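Local coordinates for putative permease protein, ABC transporter (PDB 3IS6) that probably takes part in transmembrane transport as the permease of an ABC transporter, this piece containing its MacB-like periplasmic core domain, at residues 59-64 with 80-85; 105-110 with 160-165; 38-43 with 176-181. One frame throughout, in Å; residues are numbered along the deposited sequence.

Contact 1 of 3, residues 59-64 with 80-85; sequences RTTLYG and TLLAEP
In R59 the first torsion sets CG between the backbone N and the carbonyl carbon (chi1 63°), and from there the chain runs extended to NE; E84 turns CG beside its own backbone N (chi1 -55°) and stretches across. The two chains cross obliquely and form a salt bridge, R59 NE to E84 OE2 at 2.9 Å. The acceptor lies near the guanidinium plane, whereas NE meets OE2 from above the carboxylate, the two planes standing 80° apart. The other carboxylate oxygen, OE1, takes a hydrogen bond from T58 OG1 and a weak one from R59 N, so both carboxylate oxygens have partners. Between the backbones a water donates to R59 O and accepts from E84 N.

Past this end the strands pair antiparallel. T61 and L82 form a hydrogen-bonded pair, T61 N to L82 O 3.1 Å and L82 N to T61 O 3.0 Å, with their side chains side by side on one face, T61 CG2 at 3.9 Å from L82 CB. On the other face L81, its CG anti to the backbone N, lays CD1 against the backbone of L62, 3.7 Å from L62 CA. Y63 and G64 then both face T80, a classic beta bulge: Y63 N donates to T80 O at 3.0 Å, G64 N weakly to the same oxygen, and T80 N returns to G64 O at 3.0 Å.

These strands, 54-70 and 74-83, make a hairpin. Strand 159-162 runs parallel to 74-83 on its far edge, F87 of helix 86-90 touches T60 and L81, and the Y63 hydroxyl bonds to L236 N of the second subunit.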
loop_
_atom_site.group_PDB
_atom_site.type_symbol
_atom_site.label_atom_id
_atom_site.label_comp_id
_atom_site.label_asym_id
_atom_site.label_seq_id
_atom_site.Cartn_x
_atom_site.Cartn_y
_atom_site.Cartn_z
ATOM N N ARG A 59 7.934 4.675 13.863
ATOM C CA ARG A 59 7.460 3.426 13.324
ATOM C C ARG A 59 8.197 3.023 12.056
ATOM O O ARG A 59 8.557 3.836 11.287
ATOM C CB ARG A 59 5.967 3.497 13.060
ATOM C CG ARG A 59 5.543 4.510 12.020
ATOM C CD ARG A 59 4.069 4.739 11.980
ATOM N NE ARG A 59 3.735 6.037 11.441
ATOM C CZ ARG A 59 2.530 6.442 11.101
ATOM N NH1 ARG A 59 1.484 5.668 11.226
ATOM N NH2 ARG A 59 2.375 7.652 10.634
ATOM N N THR A 60 8.400 1.735 11.883
ATOM C CA THR A 60 8.902 1.177 10.652
ATOM C C THR A 60 8.072 -0.024 10.197
ATOM O O THR A 60 7.401 -0.627 10.973
ATOM C CB THR A 60 10.372 0.740 10.776
ATOM O OG1 THR A 60 10.475 -0.354 11.654
ATOM C CG2 THR A 60 11.219 1.829 11.292
ATOM N N THR A 61 8.108 -0.326 8.915
ATOM C CA THR A 61 7.650 -1.596 8.408
ATOM C C THR A 61 8.581 -2.142 7.325
ATOM O O THR A 61 8.934 -1.440 6.435
ATOM C CB THR A 61 6.174 -1.565 7.972
ATOM O OG1 THR A 61 5.751 -2.868 7.609
ATOM C CG2 THR A 61 5.957 -0.664 6.828
ATOM N N LEU A 62 8.950 -3.397 7.427
ATOM C CA LEU A 62 9.864 -3.994 6.498
ATOM C C LEU A 62 9.153 -4.448 5.268
ATOM O O LEU A 62 8.218 -5.157 5.363
ATOM C CB LEU A 62 10.513 -5.201 7.122
ATOM C CG LEU A 62 11.452 -5.998 6.244
ATOM C CD1 LEU A 62 12.713 -5.296 6.026
ATOM C CD2 LEU A 62 11.713 -7.326 6.803
ATOM N N TYR A 63 9.546 -3.958 4.118
ATOM C CA TYR A 63 9.105 -4.539 2.889
ATOM C C TYR A 63 9.718 -5.883 2.573
ATOM O O TYR A 63 9.035 -6.787 2.223
ATOM C CB TYR A 63 9.239 -3.610 1.715
ATOM C CG TYR A 63 8.712 -4.238 0.470
ATOM C CD1 TYR A 63 7.373 -4.263 0.212
ATOM C CD2 TYR A 63 9.561 -4.852 -0.429
ATOM C CE1 TYR A 63 6.903 -4.850 -0.899
ATOM C CE2 TYR A 63 9.100 -5.435 -1.533
ATOM C CZ TYR A 63 7.766 -5.435 -1.771
ATOM O OH TYR A 63 7.294 -6.026 -2.894
ATOM N N GLY A 64 11.014 -5.985 2.723
ATOM C CA GLY A 64 11.708 -7.190 2.396
ATOM C C GLY A 64 12.633 -7.010 1.233
ATOM O O GLY A 64 12.970 -5.929 0.881
ATOM N N THR A 80 14.519 -3.525 1.649
ATOM C CA THR A 80 13.865 -2.258 1.771
ATOM C C THR A 80 13.018 -2.111 3.031
ATOM O O THR A 80 12.188 -2.914 3.322
ATOM C CB THR A 80 12.986 -2.020 0.547
ATOM O OG1 THR A 80 13.786 -1.981 -0.616
ATOM C CG2 THR A 80 12.269 -0.775 0.666
ATOM N N LEU A 81 13.250 -1.046 3.744
ATOM C CA LEU A 81 12.555 -0.737 4.942
ATOM C C LEU A 81 11.869 0.628 4.831
ATOM O O LEU A 81 12.445 1.566 4.383
ATOM C CB LEU A 81 13.518 -0.748 6.109
ATOM C CG LEU A 81 13.029 -0.455 7.517
ATOM C CD1 LEU A 81 12.199 -1.557 8.027
ATOM C CD2 LEU A 81 14.160 -0.244 8.411
ATOM N N LEU A 82 10.643 0.704 5.281
ATOM C CA LEU A 82 9.899 1.926 5.253
ATOM C C LEU A 82 9.968 2.617 6.610
ATOM O O LEU A 82 9.693 2.020 7.600
ATOM C CB LEU A 82 8.469 1.629 4.881
ATOM C CG LEU A 82 8.096 1.535 3.406
ATOM C CD1 LEU A 82 8.940 0.618 2.714
ATOM C CD2 LEU A 82 6.686 1.157 3.231
ATOM N N ALA A 83 10.378 3.868 6.613
ATOM C CA ALA A 83 10.667 4.608 7.820
ATOM C C ALA A 83 10.298 6.091 7.791
ATOM O O ALA A 83 10.037 6.637 6.774
ATOM C CB ALA A 83 12.065 4.459 8.173
ATOM N N GLU A 84 10.252 6.684 8.963
ATOM C CA GLU A 84 9.974 8.084 9.147
ATOM C C GLU A 84 11.285 8.858 9.242
ATOM O O GLU A 84 12.299 8.295 9.498
ATOM C CB GLU A 84 9.126 8.314 10.388
ATOM C CG GLU A 84 7.842 7.540 10.451
ATOM C CD GLU A 84 7.005 7.850 11.661
ATOM O OE1 GLU A 84 7.528 7.936 12.763
ATOM O OE2 GLU A 84 5.810 8.020 11.511
ATOM N N PRO A 85 11.241 10.171 9.081
ATOM C CA PRO A 85 12.445 10.960 9.223
ATOM C C PRO A 85 13.031 10.791 10.615
ATOM O O PRO A 85 14.195 10.828 10.768
ATOM C CB PRO A 85 11.941 12.356 8.976
ATOM C CG PRO A 85 10.946 12.154 7.949
ATOM C CD PRO A 85 10.253 10.900 8.289
HETATM O O HOH W 1 10.833 5.407 11.427
#

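Contact 2 of 3, residues 105-110 with 160-165; sequences RDNMTC and LLPITW
Two hydrogen bonds from consecutive residues grip N107, which sits inside a type I beta turn from D106 to T109. T164 OG1 donates to N107 OD1 at 2.6 Å, in the amide plane and on a lone pair of that oxygen. W165 NE1 donates to the backbone N107 O at 2.7 Å, again on a lone pair, with an N-H...O angle of 149° and the acceptor close to the indole plane. Side-chain and main-chain oxygens of one residue are thus both engaged by the short 3-10 segment 163-165.

N107 reaches this position with CG beside its own backbone N (chi1 -74°), and its amide crosses T164 at about a right angle. Against W165 it slides past in the opposite direction, amide and ring planes 67° apart, with OD1 3.4 Å from the W165 ring atom CD1. The turn itself is braced from within: D106 OD1 accepts from the backbone N of M108 (selenomethionine) in an Asx turn, and D106 O receives both T109 N and T109 OG1, the hydroxyl at 2.9 Å.

Beyond these bonds, P162 brings CG to 3.7 Å from D106 O and CD to 3.7 Å from T109 O. Strands 109-113 and 159-162 run antiparallel in the mixed sheet, and this contact lies where the first begins and the second ends. Strand 140-146 flanks 109-113, with I140 touching both C110 and W165, while Q243 and M239 of the second subunit pack on N107 and W165 respectively. L161 touches both sides: CD1 lies 3.9 Å above one face of the W165 ring, offset toward its rim, and CD2 comes to 3.7 Å from C110 CB.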
loop_
_atom_site.group_PDB
_atom_site.type_symbol
_atom_site.label_atom_id
_atom_site.label_comp_id
_atom_site.label_asym_id
_atom_site.label_seq_id
_atom_site.Cartn_x
_atom_site.Cartn_y
_atom_site.Cartn_z
ATOM N N ARG A 105 11.257 12.546 3.367
ATOM C CA ARG A 105 10.051 13.341 3.254
ATOM C C ARG A 105 9.309 13.282 1.920
ATOM O O ARG A 105 8.140 13.469 1.888
ATOM C CB ARG A 105 10.307 14.768 3.677
ATOM C CG ARG A 105 10.929 14.849 5.002
ATOM C CD ARG A 105 10.970 16.201 5.548
ATOM N NE ARG A 105 10.515 16.162 6.922
ATOM C CZ ARG A 105 11.311 16.101 7.970
ATOM N NH1 ARG A 105 10.814 16.051 9.175
ATOM N NH2 ARG A 105 12.600 16.097 7.807
ATOM N N ASP A 106 9.992 12.999 0.841
ATOM C CA ASP A 106 9.375 12.983 -0.464
ATOM C C ASP A 106 9.211 11.557 -0.919
ATOM O O ASP A 106 10.159 10.833 -0.974
ATOM C CB ASP A 106 10.277 13.715 -1.429
ATOM C CG ASP A 106 9.758 13.714 -2.835
ATOM O OD1 ASP A 106 8.994 12.844 -3.227
ATOM O OD2 ASP A 106 10.139 14.604 -3.565
ATOM N N ASN A 107 8.004 11.185 -1.285
ATOM C CA ASN A 107 7.676 9.825 -1.618
ATOM C C ASN A 107 8.435 9.297 -2.814
ATOM O O ASN A 107 8.577 8.129 -2.959
ATOM C CB ASN A 107 6.179 9.642 -1.805
ATOM C CG ASN A 107 5.410 9.663 -0.498
ATOM O OD1 ASN A 107 5.750 8.991 0.443
ATOM N ND2 ASN A 107 4.366 10.431 -0.455
HETATM N N MSE A 108 8.957 10.161 -3.651
HETATM C CA MSE A 108 9.642 9.711 -4.849
HETATM C C MSE A 108 11.157 9.596 -4.683
HETATM O O MSE A 108 11.874 9.530 -5.638
HETATM C CB MSE A 108 9.287 10.548 -6.073
HETATM C CG MSE A 108 7.828 10.587 -6.419
HETATM SE SE MSE A 108 7.127 8.940 -6.955
HETATM C CE MSE A 108 7.960 8.801 -8.620
ATOM N N THR A 109 11.614 9.584 -3.449
ATOM C CA THR A 109 13.018 9.535 -3.172
ATOM C C THR A 109 13.356 8.495 -2.114
ATOM O O THR A 109 12.549 8.174 -1.314
ATOM C CB THR A 109 13.522 10.853 -2.663
ATOM O OG1 THR A 109 13.004 11.046 -1.359
ATOM C CG2 THR A 109 13.088 11.966 -3.535
ATOM N N CYS A 110 14.573 7.999 -2.150
ATOM C CA CYS A 110 15.060 6.997 -1.225
ATOM C C CYS A 110 16.440 7.282 -0.685
ATOM O O CYS A 110 17.150 8.072 -1.211
ATOM C CB CYS A 110 15.078 5.638 -1.885
ATOM S SG CYS A 110 16.313 5.391 -3.049
ATOM N N LEU A 160 16.005 2.779 2.267
ATOM C CA LEU A 160 14.968 3.320 3.093
ATOM C C LEU A 160 14.006 4.157 2.264
ATOM O O LEU A 160 14.423 4.963 1.501
ATOM C CB LEU A 160 15.551 4.171 4.202
ATOM C CG LEU A 160 16.413 3.546 5.287
ATOM C CD1 LEU A 160 17.142 4.544 6.103
ATOM C CD2 LEU A 160 15.611 2.649 6.128
ATOM N N LEU A 161 12.720 3.945 2.456
ATOM C CA LEU A 161 11.677 4.672 1.778
ATOM C C LEU A 161 10.748 5.268 2.803
ATOM O O LEU A 161 10.635 4.766 3.854
ATOM C CB LEU A 161 10.886 3.749 0.892
ATOM C CG LEU A 161 11.489 3.296 -0.415
ATOM C CD1 LEU A 161 10.701 2.217 -1.019
ATOM C CD2 LEU A 161 11.608 4.412 -1.348
ATOM N N PRO A 162 10.064 6.340 2.486
ATOM C CA PRO A 162 9.173 6.918 3.467
ATOM C C PRO A 162 7.995 6.027 3.792
ATOM O O PRO A 162 7.439 5.389 2.950
ATOM C CB PRO A 162 8.718 8.206 2.806
ATOM C CG PRO A 162 9.600 8.432 1.782
ATOM C CD PRO A 162 10.075 7.147 1.282
ATOM N N ILE A 163 7.614 6.047 5.049
ATOM C CA ILE A 163 6.531 5.256 5.556
ATOM C C ILE A 163 5.215 5.642 4.927
ATOM O O ILE A 163 4.336 4.862 4.844
ATOM C CB ILE A 163 6.452 5.236 7.078
ATOM C CG1 ILE A 163 5.914 3.899 7.521
ATOM C CG2 ILE A 163 5.615 6.310 7.601
ATOM C CD1 ILE A 163 6.275 3.553 8.825
ATOM N N THR A 164 5.172 6.846 4.387
ATOM C CA THR A 164 4.003 7.410 3.740
ATOM C C THR A 164 3.687 6.711 2.424
ATOM O O THR A 164 2.721 6.980 1.824
ATOM C CB THR A 164 4.102 8.921 3.528
ATOM O OG1 THR A 164 5.376 9.259 3.029
ATOM C CG2 THR A 164 3.894 9.631 4.793
ATOM N N TRP A 165 4.530 5.815 1.993
ATOM C CA TRP A 165 4.204 4.973 0.878
ATOM C C TRP A 165 3.010 4.128 1.231
ATOM O O TRP A 165 2.296 3.714 0.390
ATOM C CB TRP A 165 5.352 4.073 0.496
ATOM C CG TRP A 165 6.270 4.646 -0.474
ATOM C CD1 TRP A 165 6.774 5.875 -0.470
ATOM C CD2 TRP A 165 6.813 3.997 -1.593
ATOM N NE1 TRP A 165 7.598 6.053 -1.515
ATOM C CE2 TRP A 165 7.642 4.899 -2.226
ATOM C CE3 TRP A 165 6.682 2.733 -2.126
ATOM C CZ2 TRP A 165 8.317 4.592 -3.356
ATOM C CZ3 TRP A 165 7.352 2.435 -3.253
ATOM C CH2 TRP A 165 8.164 3.352 -3.853
#

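Contact 3 of 3, residues 38-43 with 176-181; sequences QVSGGV and GNDRYI
Y180 lies with one face of its ring against the backbone of G41, whose CA stands 3.7 Å from the ring centroid and 23° off the ring normal, a CH-pi contact. The closest ring atoms on that side include Y180 CE2, 3.5 Å from G41 CA. The ring's edge meets V39 O nearly in plane, and its hydroxyl bonds to S170 OG, so the tyrosine is fixed at both ends.

The backbones join at a single antiparallel bridge between V39 and Y180. V39 N donates to Y180 O at 2.8 Å with an N-H...O angle of 168°, and Y180 N donates back to V39 O at 3.0 Å. To one side Q38, extended beyond CG, sends NE2 to D178 O at 3.3 Å, along a lone pair and in the amide plane, while its CG touches I181 CG1. To the other, S40 turns OG beside its own backbone N (chi1 -58°) and donates to G176 O at 2.7 Å, also on a lone pair. A water accepts from G41 N and donates to N177 O, tying the two loops again. R179 turns away, its NE bonded to T61 OG1 and its side chain packed on P234 of the second subunit.

The loop that precedes helix 43-50 is thereby pinned to the one that leads into strand 181-186. Within the latter, D178 centres an inverse gamma turn, and R179 and Y180 both face V39: a classic beta bulge.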
loop_
_atom_site.group_PDB
_atom_site.type_symbol
_atom_site.label_atom_id
_atom_site.label_comp_id
_atom_site.label_asym_id
_atom_site.label_seq_id
_atom_site.Cartn_x
_atom_site.Cartn_y
_atom_site.Cartn_z
ATOM N N GLN A 38 5.009 -6.681 16.981
ATOM C CA GLN A 38 4.662 -5.685 15.991
ATOM C C GLN A 38 3.247 -5.175 16.246
ATOM O O GLN A 38 2.492 -5.802 16.917
ATOM C CB GLN A 38 4.836 -6.235 14.585
ATOM C CG GLN A 38 6.248 -6.623 14.287
ATOM C CD GLN A 38 6.545 -6.996 12.839
ATOM O OE1 GLN A 38 7.653 -7.276 12.509
ATOM N NE2 GLN A 38 5.560 -6.985 12.006
ATOM N N VAL A 39 2.947 -3.997 15.729
ATOM C CA VAL A 39 1.713 -3.302 15.972
ATOM C C VAL A 39 1.104 -2.740 14.688
ATOM O O VAL A 39 1.712 -2.724 13.650
ATOM C CB VAL A 39 1.889 -2.170 16.940
ATOM C CG1 VAL A 39 2.383 -2.639 18.262
ATOM C CG2 VAL A 39 2.796 -1.153 16.384
ATOM N N SER A 40 -0.125 -2.281 14.827
ATOM C CA SER A 40 -0.870 -1.583 13.803
ATOM C C SER A 40 -0.273 -0.204 13.598
ATOM O O SER A 40 0.388 0.300 14.445
ATOM C CB SER A 40 -2.339 -1.461 14.205
ATOM O OG SER A 40 -2.946 -2.700 14.434
ATOM N N GLY A 41 -0.536 0.406 12.464
ATOM C CA GLY A 41 0.114 1.627 12.075
ATOM C C GLY A 41 -0.075 2.807 12.984
ATOM O O GLY A 41 0.788 3.585 13.165
ATOM N N GLY A 42 -1.259 2.902 13.532
ATOM C CA GLY A 42 -1.693 4.015 14.329
ATOM C C GLY A 42 -1.013 4.236 15.639
ATOM O O GLY A 42 -1.033 5.300 16.144
ATOM N N VAL A 43 -0.462 3.181 16.201
ATOM C CA VAL A 43 0.040 3.207 17.551
ATOM C C VAL A 43 1.199 4.120 17.838
ATOM O O VAL A 43 1.126 4.880 18.752
ATOM C CB VAL A 43 0.456 1.818 17.969
ATOM C CG1 VAL A 43 0.954 1.823 19.328
ATOM C CG2 VAL A 43 -0.644 0.894 17.822
ATOM N N GLY A 176 -5.565 -4.984 13.716
ATOM C CA GLY A 176 -4.919 -5.923 12.846
ATOM C C GLY A 176 -3.846 -5.332 11.977
ATOM O O GLY A 176 -3.389 -4.245 12.222
ATOM N N ASN A 177 -3.447 -6.084 10.964
ATOM C CA ASN A 177 -2.405 -5.629 10.075
ATOM C C ASN A 177 -1.225 -5.183 10.912
ATOM O O ASN A 177 -0.771 -4.093 10.757
ATOM C CB ASN A 177 -2.908 -4.510 9.198
ATOM C CG ASN A 177 -1.964 -4.167 8.053
ATOM O OD1 ASN A 177 -1.418 -5.034 7.402
ATOM N ND2 ASN A 177 -1.799 -2.879 7.802
ATOM N N ASP A 178 -0.778 -6.045 11.825
ATOM C CA ASP A 178 0.234 -5.706 12.807
ATOM C C ASP A 178 1.600 -5.828 12.160
ATOM O O ASP A 178 2.351 -6.669 12.507
ATOM C CB ASP A 178 0.209 -6.697 13.976
ATOM C CG ASP A 178 -1.175 -6.954 14.523
ATOM O OD1 ASP A 178 -1.706 -6.081 15.182
ATOM O OD2 ASP A 178 -1.720 -8.043 14.332
ATOM N N ARG A 179 1.883 -4.998 11.182
ATOM C CA ARG A 179 3.108 -5.089 10.433
ATOM C C ARG A 179 4.177 -4.049 10.757
ATOM O O ARG A 179 5.179 -4.042 10.126
ATOM C CB ARG A 179 2.802 -5.058 8.946
ATOM C CG ARG A 179 2.335 -3.730 8.433
ATOM C CD ARG A 179 2.176 -3.763 6.947
ATOM N NE ARG A 179 3.446 -3.851 6.298
ATOM C CZ ARG A 179 3.646 -4.216 5.057
ATOM N NH1 ARG A 179 2.648 -4.527 4.284
ATOM N NH2 ARG A 179 4.859 -4.264 4.595
ATOM N N TYR A 180 3.934 -3.191 11.733
ATOM C CA TYR A 180 4.834 -2.114 12.090
ATOM C C TYR A 180 5.579 -2.373 13.404
ATOM O O TYR A 180 5.051 -2.917 14.303
ATOM C CB TYR A 180 4.080 -0.796 12.249
ATOM C CG TYR A 180 3.359 -0.290 11.032
ATOM C CD1 TYR A 180 3.887 0.683 10.259
ATOM C CD2 TYR A 180 2.135 -0.790 10.680
ATOM C CE1 TYR A 180 3.236 1.131 9.137
ATOM C CE2 TYR A 180 1.481 -0.351 9.583
ATOM C CZ TYR A 180 2.033 0.610 8.815
ATOM O OH TYR A 180 1.381 1.042 7.726
ATOM N N ILE A 181 6.801 -1.928 13.494
ATOM C CA ILE A 181 7.509 -1.971 14.729
ATOM C C ILE A 181 7.518 -0.560 15.267
ATOM O O ILE A 181 7.845 0.355 14.582
ATOM C CB ILE A 181 8.928 -2.416 14.566
ATOM C CG1 ILE A 181 9.017 -3.782 13.917
ATOM C CG2 ILE A 181 9.585 -2.455 15.867
ATOM C CD1 ILE A 181 10.347 -4.171 13.615
HETATM O O HOH W 2 -2.014 -1.447 10.505
#

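All three contacts fall within the MacB-like periplasmic core domain. Contact 1 is the middle one, its centre 9 Å from that of contact 2 and 12 Å from that of contact 3; contacts 2 and 3 are 18 Å apart. Along the chain, contact 1 closes before contact 2 opens, and both are nested in the long loop closed by contact 3. Neighbouring strands 74-83 and 159-162 connect contacts 1 and 2, where A83 N lies 2.9 Å from L161 O. Strand 181-186 pairs with 54-70, so T60 O and I181 N, 2.9 Å apart, join contacts 1 and 3. The hairpin lies near the centre of the chain, and the mixed sheet links it to both other contacts.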